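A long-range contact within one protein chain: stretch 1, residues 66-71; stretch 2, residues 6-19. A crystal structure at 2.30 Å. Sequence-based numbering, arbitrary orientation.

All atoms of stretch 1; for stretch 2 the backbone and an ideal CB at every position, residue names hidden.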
# COMPACT_ATOMS: atom_id res chain seq x y z
N ALA A 66 -0.96 -8.83 -5.65
CA ALA A 66 -0.75 -10.23 -6.02
C ALA A 66 0.58 -10.75 -5.46
O ALA A 66 0.64 -11.85 -4.91
CB ALA A 66 -0.77 -10.38 -7.55
N ALA A 67 1.64 -9.96 -5.60
CA ALA A 67 2.95 -10.34 -5.10
C ALA A 67 2.88 -10.52 -3.58
O ALA A 67 3.40 -11.49 -3.02
CB ALA A 67 3.97 -9.27 -5.44
N THR A 68 2.21 -9.58 -2.93
CA THR A 68 2.08 -9.63 -1.48
C THR A 68 1.36 -10.87 -0.98
O THR A 68 1.83 -11.53 -0.05
CB THR A 68 1.35 -8.38 -0.92
OG1 THR A 68 2.19 -7.24 -1.08
CG2 THR A 68 1.04 -8.56 0.57
N LEU A 69 0.24 -11.20 -1.61
CA LEU A 69 -0.53 -12.34 -1.19
C LEU A 69 0.10 -13.69 -1.54
O LEU A 69 -0.13 -14.67 -0.83
CB LEU A 69 -1.96 -12.23 -1.74
CG LEU A 69 -2.63 -10.92 -1.27
CD1 LEU A 69 -4.09 -10.87 -1.70
CD2 LEU A 69 -2.51 -10.80 0.26
N LEU A 70 0.89 -13.76 -2.60
CA LEU A 70 1.55 -15.02 -2.94
C LEU A 70 2.44 -15.38 -1.75
O LEU A 70 2.45 -16.53 -1.29
CB LEU A 70 2.42 -14.88 -4.19
CG LEU A 70 1.75 -14.87 -5.56
CD1 LEU A 70 2.79 -14.60 -6.62
CD2 LEU A 70 1.07 -16.22 -5.81
N ALA A 71 3.17 -14.38 -1.26
CA ALA A 71 4.06 -14.56 -0.12
C ALA A 71 3.26 -14.94 1.11
O ALA A 71 3.64 -15.83 1.87
CB ALA A 71 4.84 -13.28 0.13
N UNK A 6 3.63 -5.80 7.43
CA UNK A 6 3.39 -4.60 6.63
C UNK A 6 3.30 -4.88 5.14
O UNK A 6 4.18 -5.52 4.57
CB UNK A 6 4.50 -3.58 6.88
N UNK A 7 2.24 -4.37 4.51
CA UNK A 7 2.03 -4.56 3.08
C UNK A 7 2.33 -3.27 2.33
O UNK A 7 1.71 -2.23 2.58
CB UNK A 7 0.60 -5.02 2.80
N UNK A 8 3.29 -3.32 1.39
CA UNK A 8 3.69 -2.16 0.59
C UNK A 8 2.66 -1.64 -0.41
O UNK A 8 1.75 -2.37 -0.81
CB UNK A 8 4.97 -2.51 -0.18
N UNK A 9 2.83 -0.38 -0.79
CA UNK A 9 1.95 0.26 -1.75
C UNK A 9 2.70 0.54 -3.05
O UNK A 9 3.80 0.01 -3.25
CB UNK A 9 1.37 1.55 -1.17
N UNK A 10 2.14 1.37 -3.92
CA UNK A 10 2.78 1.68 -5.19
C UNK A 10 4.16 2.32 -5.06
O UNK A 10 4.49 2.93 -4.04
CB UNK A 10 1.87 2.61 -6.00
N UNK A 11 4.96 2.17 -6.11
CA UNK A 11 6.30 2.73 -6.12
C UNK A 11 7.37 1.68 -5.89
O UNK A 11 8.55 1.92 -6.12
CB UNK A 11 6.42 3.83 -5.06
N UNK A 12 6.95 0.50 -5.44
CA UNK A 12 7.89 -0.58 -5.17
C UNK A 12 7.91 -1.65 -6.26
O UNK A 12 8.86 -2.43 -6.35
CB UNK A 12 7.55 -1.23 -3.83
N UNK A 13 6.88 -1.68 -7.10
CA UNK A 13 6.82 -2.67 -8.17
C UNK A 13 8.01 -2.58 -9.12
O UNK A 13 8.50 -1.50 -9.41
CB UNK A 13 5.52 -2.50 -8.96
N UNK A 14 8.47 -3.74 -9.58
CA UNK A 14 9.60 -3.83 -10.50
C UNK A 14 9.41 -5.03 -11.44
O UNK A 14 8.81 -6.03 -11.06
CB UNK A 14 10.92 -3.95 -9.73
N UNK A 15 9.93 -4.92 -12.66
CA UNK A 15 9.81 -6.01 -13.62
C UNK A 15 10.34 -7.32 -13.05
O UNK A 15 11.34 -7.34 -12.32
CB UNK A 15 10.56 -5.66 -14.91
N UNK A 16 9.66 -8.42 -13.37
CA UNK A 16 10.06 -9.73 -12.89
C UNK A 16 9.84 -9.94 -11.40
O UNK A 16 10.31 -10.93 -10.84
CB UNK A 16 11.54 -9.96 -13.22
N UNK A 17 9.12 -9.02 -10.76
CA UNK A 17 8.85 -9.12 -9.33
C UNK A 17 8.17 -10.41 -8.88
O UNK A 17 8.30 -10.82 -7.73
CB UNK A 17 7.98 -7.93 -8.91
N UNK A 18 7.44 -11.06 -9.79
CA UNK A 18 6.76 -12.31 -9.45
C UNK A 18 7.54 -13.57 -9.80
O UNK A 18 7.20 -14.66 -9.34
CB UNK A 18 5.40 -12.36 -10.16
N UNK A 19 8.58 -13.42 -10.62
CA UNK A 19 9.39 -14.56 -11.05
C UNK A 19 9.80 -15.49 -9.92
O UNK A 19 9.51 -16.69 -9.95
CB UNK A 19 10.65 -14.05 -11.76

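Stretch 1 is a piece of helix that offers stretch 2 the methyl of Ala-67, the hydroxyl and methyl of Thr-68, and the end of Leu-70. It carries no charge, so apolar partners suit most of the contact.

Position 6 has extended backbone angles, and its ideal CB finds nothing of the helix within reach; many residues would fit, and it is Leu-6. At position 7, also extended, CA-to-CB points toward the helix and the ideal CB lies 4.2 Å from CG2 of Thr-68. A small apolar side chain fills such a gap without crowding, and Ala-7 does so.

At position 8 the bond runs sideways. A phi of -68° and psi of 158° admit most residues, proline included. The ring of Pro-8 brings CD to 3.9 Å from Thr-68 OG1. Its carbonyl contributes as well: a water donates to Pro-8 O at 2.8 Å and to Thr-68 OG1 at 2.7 Å, bridging two stretches that share no direct hydrogen bond.

Positions 9 to 16 are out of reach of the helix. Positions 9 and 10 are the first two of a type II turn; the helix leaves both open to many residues, and they are Gly-9 and Gln-10. At position 11, phi is 103° and a CB would jam against the preceding carbonyl oxygen; glycine is called for, and Gly-11 it is. Position 12 closes the turn, where a short hydroxyl could reach back; Ser-12 OG donates to Gly-9 O at 2.9 Å. At position 13 a longer acceptor could serve the turn, and Gln-13 OE1 accepts from Gly-11 N at 2.8 Å. Positions 14 and 15 begin a second type II turn and are open to many residues, polar ones included; they are Thr-14 and Glu-15. At position 16 the phi of 71° favours glycine, and the residue is Gly-16.

At position 17 CA-to-CB points toward the helix, but the ideal CB is still 5.5 Å from Ala-67 CB. A long, flexible apolar chain would bridge that distance. Met-17 does, bringing CE to 3.5 Å from Ala-67 CB, while its SD accepts a weak hydrogen bond from Thr-14 N at 3.7 Å.

Position 18 starts sideways, its ideal CB 4.9 Å from Leu-70 CD1. A branched or long apolar side chain could bring its end nearer the methyls of Ala-67 and Leu-70. Leu-18, with chi1 m and chi2 t, places CD2 3.5 Å from Ala-67 CB and 3.7 Å from Leu-70 CD1. Position 19 is out of reach, so polar residues are equally acceptable; it is Ser-19.

Stretch 2 (6-19) LAPGQGSQTEGMLS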
# COMPACT_ATOMS: atom_id res chain seq x y z
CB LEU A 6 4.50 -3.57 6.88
CG LEU A 6 4.93 -3.36 8.34
CD1 LEU A 6 5.99 -2.26 8.40
CD2 LEU A 6 3.73 -2.99 9.18
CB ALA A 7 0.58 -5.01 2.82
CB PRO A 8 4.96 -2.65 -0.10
CG PRO A 8 4.66 -4.10 -0.34
CD PRO A 8 4.06 -4.51 1.00
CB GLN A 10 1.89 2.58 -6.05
CG GLN A 10 0.56 1.97 -6.45
CD GLN A 10 -0.26 2.87 -7.37
OE1 GLN A 10 0.14 3.15 -8.50
NE2 GLN A 10 -1.40 3.33 -6.89
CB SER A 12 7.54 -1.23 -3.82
OG SER A 12 6.16 -1.55 -3.76
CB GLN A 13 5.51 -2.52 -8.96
CG GLN A 13 5.39 -1.25 -9.80
CD GLN A 13 5.27 0.01 -8.97
OE1 GLN A 13 4.76 -0.00 -7.85
NE2 GLN A 13 5.74 1.13 -9.52
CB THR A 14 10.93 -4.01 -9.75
OG1 THR A 14 10.86 -5.18 -8.92
CG2 THR A 14 11.22 -2.80 -8.87
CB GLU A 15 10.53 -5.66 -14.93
CG GLU A 15 11.95 -5.15 -14.76
CD GLU A 15 12.56 -4.66 -16.07
OE1 GLU A 15 12.02 -3.70 -16.67
OE2 GLU A 15 13.57 -5.25 -16.51
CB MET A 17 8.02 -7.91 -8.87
CG MET A 17 6.68 -7.76 -9.57
SD MET A 17 5.80 -6.25 -9.11
CE MET A 17 4.97 -6.79 -7.62
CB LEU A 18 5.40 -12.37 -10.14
CG LEU A 18 4.30 -11.41 -9.71
CD1 LEU A 18 3.00 -11.78 -10.42
CD2 LEU A 18 4.11 -11.48 -8.20
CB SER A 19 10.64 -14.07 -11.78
OG SER A 19 10.29 -13.43 -12.99
O HOH W 1 0.82 -4.97 -0.63
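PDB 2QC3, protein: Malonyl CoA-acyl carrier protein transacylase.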